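Local coordinates for protein RNA-dependent RNA Polymerase (Bombyx mori cytoplasmic polyhedrosis virus, PDB 6TZ0) that catalyses RNA-templated RNA synthesis, producing viral plus strands by fully conservative transcription and complementary minus strands during genome replication, at residues Arg147-Ala151 and Ile787-Arg791; Ser140-Trp146 and Phe181-Glu185. All coordinates share one frame. Residue numbers count along the deposited sequence, not the author numbering.

Interaction 1: Arg147-Ala151 and Ile787-Arg791; sequences RELCA and ICLRR
The first turns of helix 145-160 carry R147-A151, alpha-helical throughout (A151 N to R147 O, 2.9 Å), against I787-R791, which leads from helix 774-786 into strand 791-795, R791 being its first residue; CA atoms pair R147 with C788 at 6.0 Å and A151 with I787 at 6.1 Å. R147 leans toward this segment in an m, t, t rotamer, and its NH1 lies 3.6 Å from R791 NH2, oblique to that guanidinium. Such closeness of like charges is consistent with an anionic ligand site: both arginines bind ATP in a structure of this protein, although none is bound to this chain here. R147 O sits 3.7 Å from I787 CG2 and 3.8 Å from C788 SG. E148 points its CB away, yet its CG passes 3.8 Å from C788 SG. C150 O meets I787 CD1 at 4.0 Å. One turn on from R147, A151 sets its CA 3.8 Å from I787 CD1 and its CB 4.2 Å from C788 SG, its short side chain leaving room for I787 and C788, both chi1 m. The contact is apolar at one end and cationic at the other. Helix 37-44 flanks it at C150 and helix 206-218 receives L149.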
loop_
_atom_site.group_PDB
_atom_site.type_symbol
_atom_site.label_atom_id
_atom_site.label_comp_id
_atom_site.label_asym_id
_atom_site.label_seq_id
_atom_site.Cartn_x
_atom_site.Cartn_y
_atom_site.Cartn_z
ATOM N N ARG A 147 -13.436 -30.266 -8.267
ATOM C CA ARG A 147 -12.615 -31.061 -7.359
ATOM C C ARG A 147 -12.695 -30.532 -5.934
ATOM O O ARG A 147 -12.701 -31.312 -4.974
ATOM C CB ARG A 147 -11.172 -31.070 -7.846
ATOM C CG ARG A 147 -11.004 -31.787 -9.153
ATOM C CD ARG A 147 -9.576 -31.762 -9.612
ATOM N NE ARG A 147 -9.435 -32.403 -10.909
ATOM C CZ ARG A 147 -8.304 -32.447 -11.598
ATOM N NH1 ARG A 147 -8.269 -33.055 -12.774
ATOM N NH2 ARG A 147 -7.208 -31.881 -11.111
ATOM N N GLU A 148 -12.784 -29.210 -5.779
ATOM C CA GLU A 148 -12.947 -28.626 -4.454
ATOM C C GLU A 148 -14.318 -28.945 -3.874
ATOM O O GLU A 148 -14.440 -29.241 -2.673
ATOM C CB GLU A 148 -12.712 -27.120 -4.524
ATOM C CG GLU A 148 -11.295 -26.758 -4.929
ATOM C CD GLU A 148 -11.052 -25.267 -4.958
ATOM O OE1 GLU A 148 -12.017 -24.502 -4.768
ATOM O OE2 GLU A 148 -9.898 -24.858 -5.174
ATOM N N LEU A 149 -15.359 -28.925 -4.715
ATOM C CA LEU A 149 -16.679 -29.334 -4.251
ATOM C C LEU A 149 -16.712 -30.825 -3.909
ATOM O O LEU A 149 -17.370 -31.227 -2.940
ATOM C CB LEU A 149 -17.732 -28.982 -5.303
ATOM C CG LEU A 149 -19.190 -29.214 -4.904
ATOM C CD1 LEU A 149 -19.551 -28.352 -3.716
ATOM C CD2 LEU A 149 -20.126 -28.940 -6.052
ATOM N N CYS A 150 -15.977 -31.649 -4.667
ATOM C CA CYS A 150 -15.841 -33.066 -4.335
ATOM C C CYS A 150 -15.135 -33.265 -3.005
ATOM O O CYS A 150 -15.493 -34.168 -2.243
ATOM C CB CYS A 150 -15.092 -33.817 -5.438
ATOM S SG CYS A 150 -16.028 -34.149 -6.932
ATOM N N ALA A 151 -14.146 -32.420 -2.697
ATOM C CA ALA A 151 -13.456 -32.514 -1.412
ATOM C C ALA A 151 -14.385 -32.183 -0.251
ATOM O O ALA A 151 -14.393 -32.897 0.764
ATOM C CB ALA A 151 -12.237 -31.597 -1.403
ATOM N N ILE A 787 -7.734 -35.020 -2.566
ATOM C CA ILE A 787 -8.356 -34.904 -3.877
ATOM C C ILE A 787 -7.757 -33.791 -4.742
ATOM O O ILE A 787 -7.333 -34.031 -5.868
ATOM C CB ILE A 787 -9.877 -34.714 -3.731
ATOM C CG1 ILE A 787 -10.512 -36.006 -3.220
ATOM C CG2 ILE A 787 -10.501 -34.295 -5.050
ATOM C CD1 ILE A 787 -11.846 -35.808 -2.541
ATOM N N CYS A 788 -7.713 -32.581 -4.199
ATOM C CA CYS A 788 -7.191 -31.410 -4.906
ATOM C C CYS A 788 -5.701 -31.370 -5.256
ATOM O O CYS A 788 -5.336 -30.925 -6.339
ATOM C CB CYS A 788 -7.581 -30.130 -4.163
ATOM S SG CYS A 788 -9.363 -29.928 -3.969
ATOM N N LEU A 789 -4.849 -31.810 -4.342
ATOM C CA LEU A 789 -3.401 -31.761 -4.556
ATOM C C LEU A 789 -2.729 -33.078 -4.958
ATOM O O LEU A 789 -1.506 -33.173 -4.942
ATOM C CB LEU A 789 -2.709 -31.197 -3.312
ATOM C CG LEU A 789 -3.265 -29.896 -2.733
ATOM C CD1 LEU A 789 -2.637 -29.616 -1.379
ATOM C CD2 LEU A 789 -3.018 -28.732 -3.677
ATOM N N ARG A 790 -3.515 -34.087 -5.308
ATOM C CA ARG A 790 -2.963 -35.401 -5.642
ATOM C C ARG A 790 -2.510 -35.704 -7.080
ATOM O O ARG A 790 -1.982 -36.785 -7.329
ATOM C CB ARG A 790 -3.933 -36.486 -5.174
ATOM C CG ARG A 790 -3.298 -37.854 -5.032
ATOM C CD ARG A 790 -4.170 -38.766 -4.194
ATOM N NE ARG A 790 -3.610 -40.105 -4.101
ATOM C CZ ARG A 790 -4.188 -41.105 -3.451
ATOM N NH1 ARG A 790 -5.342 -40.910 -2.834
ATOM N NH2 ARG A 790 -3.613 -42.296 -3.415
ATOM N N ARG A 791 -2.688 -34.779 -8.017
ATOM C CA ARG A 791 -2.317 -35.062 -9.410
ATOM C C ARG A 791 -1.067 -34.373 -9.951
ATOM O O ARG A 791 -0.916 -33.160 -9.848
ATOM C CB ARG A 791 -3.482 -34.730 -10.338
ATOM C CG ARG A 791 -4.700 -35.611 -10.160
ATOM C CD ARG A 791 -5.567 -35.541 -11.402
ATOM N NE ARG A 791 -4.773 -35.773 -12.603
ATOM C CZ ARG A 791 -5.286 -36.010 -13.804
ATOM N NH1 ARG A 791 -4.485 -36.214 -14.838
ATOM N NH2 ARG A 791 -6.601 -36.047 -13.968
#

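Interaction 2: Ser140-Trp146 and Phe181-Glu185; sequences SRFADLW and FPFYE
Two carboxylates crowd together here: D144 OD1 lies 3.1 Å from E185 OE2, two acceptors with no bond between them, and E185 OE1 has a salt bridge to R138. D144 and E185 are also closest in backbone, CA to CA 7.3 Å. S140-D144 is a loop, tied by S140 OG donating to A143 O (3.0 Å), and D144 occupies the N-cap position without a side-chain capping bond. L145 and W146 then begin the helix, facing F181-E185, which becomes an extended strand at F183. W146 (chi1 m, chi2 108°) centres an aromatic cluster. Its five-membered ring stacks face-to-face on F181 (chi1 m), centroids 4.0 Å apart and planes at 22°. F183 (chi1 p) brings CZ to 3.5 Å from W146 CZ2, planes oblique at 34°, while W146 NE1 makes a weak 3.4 Å hydrogen bond to F183 O. L145 CD1 reaches the edge of the F183 ring, 3.6 Å from CE1. The cluster packs against the strand carrying Y184, which binds ATP in a structure of this protein; its side chain leads away from 140-146, and this chain holds no ATP. Helix 37-44 packs on W146 and F181, helix 206-218 on L145 and F183, and strand 191-194 pairs antiparallel with 183-186.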
loop_
_atom_site.group_PDB
_atom_site.type_symbol
_atom_site.label_atom_id
_atom_site.label_comp_id
_atom_site.label_asym_id
_atom_site.label_seq_id
_atom_site.Cartn_x
_atom_site.Cartn_y
_atom_site.Cartn_z
ATOM N N SER A 140 -10.177 -20.089 -7.879
ATOM C CA SER A 140 -9.966 -21.355 -7.203
ATOM C C SER A 140 -8.550 -21.406 -6.660
ATOM O O SER A 140 -7.604 -20.971 -7.321
ATOM C CB SER A 140 -10.227 -22.523 -8.137
ATOM O OG SER A 140 -9.284 -22.544 -9.188
ATOM N N ARG A 141 -8.411 -21.938 -5.453
ATOM C CA ARG A 141 -7.122 -21.892 -4.788
ATOM C C ARG A 141 -6.233 -23.080 -5.132
ATOM O O ARG A 141 -5.028 -22.903 -5.335
ATOM C CB ARG A 141 -7.322 -21.793 -3.274
ATOM C CG ARG A 141 -6.032 -21.556 -2.509
ATOM C CD ARG A 141 -6.280 -21.342 -1.041
ATOM N NE ARG A 141 -6.952 -20.083 -0.760
ATOM C CZ ARG A 141 -6.324 -18.933 -0.551
ATOM N NH1 ARG A 141 -5.003 -18.874 -0.577
ATOM N NH2 ARG A 141 -7.022 -17.841 -0.301
ATOM N N PHE A 142 -6.787 -24.284 -5.233
ATOM C CA PHE A 142 -5.942 -25.464 -5.327
ATOM C C PHE A 142 -6.101 -26.228 -6.631
ATOM O O PHE A 142 -5.100 -26.654 -7.218
ATOM C CB PHE A 142 -6.218 -26.396 -4.143
ATOM C CG PHE A 142 -5.893 -25.788 -2.820
ATOM C CD1 PHE A 142 -4.579 -25.554 -2.457
ATOM C CD2 PHE A 142 -6.894 -25.476 -1.923
ATOM C CE1 PHE A 142 -4.272 -25.005 -1.234
ATOM C CE2 PHE A 142 -6.590 -24.932 -0.697
ATOM C CZ PHE A 142 -5.278 -24.699 -0.354
ATOM N N ALA A 143 -7.323 -26.418 -7.105
ATOM C CA ALA A 143 -7.569 -27.247 -8.274
ATOM C C ALA A 143 -8.764 -26.656 -9.006
ATOM O O ALA A 143 -9.101 -25.485 -8.815
ATOM C CB ALA A 143 -7.787 -28.712 -7.863
ATOM N N ASP A 144 -9.393 -27.454 -9.860
ATOM C CA ASP A 144 -10.654 -27.047 -10.450
ATOM C C ASP A 144 -11.739 -26.977 -9.380
ATOM O O ASP A 144 -11.617 -27.546 -8.295
ATOM C CB ASP A 144 -11.061 -28.012 -11.560
ATOM C CG ASP A 144 -10.140 -27.933 -12.761
ATOM O OD1 ASP A 144 -9.567 -26.850 -13.003
ATOM O OD2 ASP A 144 -9.988 -28.952 -13.469
ATOM N N LEU A 145 -12.816 -26.266 -9.706
ATOM C CA LEU A 145 -13.859 -26.000 -8.722
ATOM C C LEU A 145 -14.680 -27.245 -8.406
ATOM O O LEU A 145 -15.166 -27.396 -7.275
ATOM C CB LEU A 145 -14.754 -24.861 -9.214
ATOM C CG LEU A 145 -15.820 -25.021 -10.304
ATOM C CD1 LEU A 145 -16.704 -23.802 -10.288
ATOM C CD2 LEU A 145 -15.242 -25.201 -11.692
ATOM N N TRP A 146 -14.819 -28.158 -9.367
ATOM C CA TRP A 146 -15.563 -29.377 -9.085
ATOM C C TRP A 146 -14.766 -30.316 -8.196
ATOM O O TRP A 146 -15.354 -31.052 -7.405
ATOM C CB TRP A 146 -15.971 -30.080 -10.379
ATOM C CG TRP A 146 -16.880 -29.260 -11.240
ATOM C CD1 TRP A 146 -16.565 -28.659 -12.417
ATOM C CD2 TRP A 146 -18.230 -28.883 -10.949
ATOM N NE1 TRP A 146 -17.645 -27.966 -12.902
ATOM C CE2 TRP A 146 -18.680 -28.087 -12.016
ATOM C CE3 TRP A 146 -19.108 -29.162 -9.902
ATOM C CZ2 TRP A 146 -19.963 -27.562 -12.062
ATOM C CZ3 TRP A 146 -20.375 -28.640 -9.949
ATOM C CH2 TRP A 146 -20.794 -27.852 -11.020
ATOM N N PHE A 181 -21.174 -31.715 -16.537
ATOM C CA PHE A 181 -21.243 -30.509 -15.735
ATOM C C PHE A 181 -21.728 -29.346 -16.601
ATOM O O PHE A 181 -21.457 -29.310 -17.802
ATOM C CB PHE A 181 -19.877 -30.186 -15.132
ATOM C CG PHE A 181 -19.388 -31.204 -14.139
ATOM C CD1 PHE A 181 -19.952 -31.294 -12.879
ATOM C CD2 PHE A 181 -18.325 -32.032 -14.449
ATOM C CE1 PHE A 181 -19.491 -32.215 -11.958
ATOM C CE2 PHE A 181 -17.858 -32.954 -13.532
ATOM C CZ PHE A 181 -18.442 -33.044 -12.286
ATOM N N PRO A 182 -22.469 -28.394 -16.019
ATOM C CA PRO A 182 -23.016 -27.289 -16.829
ATOM C C PRO A 182 -21.968 -26.327 -17.355
ATOM O O PRO A 182 -22.273 -25.539 -18.257
ATOM C CB PRO A 182 -23.965 -26.578 -15.857
ATOM C CG PRO A 182 -24.267 -27.581 -14.814
ATOM C CD PRO A 182 -23.022 -28.385 -14.657
ATOM N N PHE A 183 -20.755 -26.368 -16.822
ATOM C CA PHE A 183 -19.664 -25.504 -17.241
ATOM C C PHE A 183 -18.365 -26.168 -16.816
ATOM O O PHE A 183 -18.366 -27.160 -16.085
ATOM C CB PHE A 183 -19.804 -24.092 -16.651
ATOM C CG PHE A 183 -20.022 -24.074 -15.163
ATOM C CD1 PHE A 183 -18.956 -24.101 -14.281
ATOM C CD2 PHE A 183 -21.304 -24.031 -14.647
ATOM C CE1 PHE A 183 -19.165 -24.100 -12.926
ATOM C CE2 PHE A 183 -21.511 -24.028 -13.289
ATOM C CZ PHE A 183 -20.442 -24.065 -12.432
ATOM N N TYR A 184 -17.258 -25.597 -17.272
ATOM C CA TYR A 184 -15.934 -26.031 -16.848
ATOM C C TYR A 184 -14.967 -24.893 -17.121
ATOM O O TYR A 184 -15.285 -23.941 -17.835
ATOM C CB TYR A 184 -15.500 -27.321 -17.558
ATOM C CG TYR A 184 -15.308 -27.202 -19.052
ATOM C CD1 TYR A 184 -16.387 -27.312 -19.924
ATOM C CD2 TYR A 184 -14.043 -27.030 -19.595
ATOM C CE1 TYR A 184 -16.216 -27.213 -21.280
ATOM C CE2 TYR A 184 -13.860 -26.932 -20.954
ATOM C CZ TYR A 184 -14.951 -27.025 -21.792
ATOM O OH TYR A 184 -14.771 -26.932 -23.151
ATOM N N GLU A 185 -13.777 -25.004 -16.553
ATOM C CA GLU A 185 -12.728 -24.029 -16.785
ATOM C C GLU A 185 -11.538 -24.703 -17.449
ATOM O O GLU A 185 -11.315 -25.905 -17.292
ATOM C CB GLU A 185 -12.295 -23.350 -15.481
ATOM C CG GLU A 185 -11.691 -24.274 -14.446
ATOM C CD GLU A 185 -11.328 -23.540 -13.173
ATOM O OE1 GLU A 185 -11.546 -22.316 -13.120
ATOM O OE2 GLU A 185 -10.831 -24.180 -12.224
#

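Overall arrangement
From the N terminus, the chain reaches 140-146 and passes directly into 147-151, so the two contacts share the start of helix 145-160. Interaction 2 closes the shorter loop: after 34 largely helical residues, 181-185 returns to the helix start. Interaction 1 closes a far longer one, 635 residues including the central polymerase region, when 787-791 meets the helix. The segments alternate along the chain, so the loops cross. With centres 10 Å apart, the contacts also touch, E148 OE2 probably accepting a hydrogen bond from F142 N. Together they join a two-stranded hairpin, the helix and distant 787-791, parts that carry R147, Y184 and R791, all ATP-binding residues in a structure of this protein.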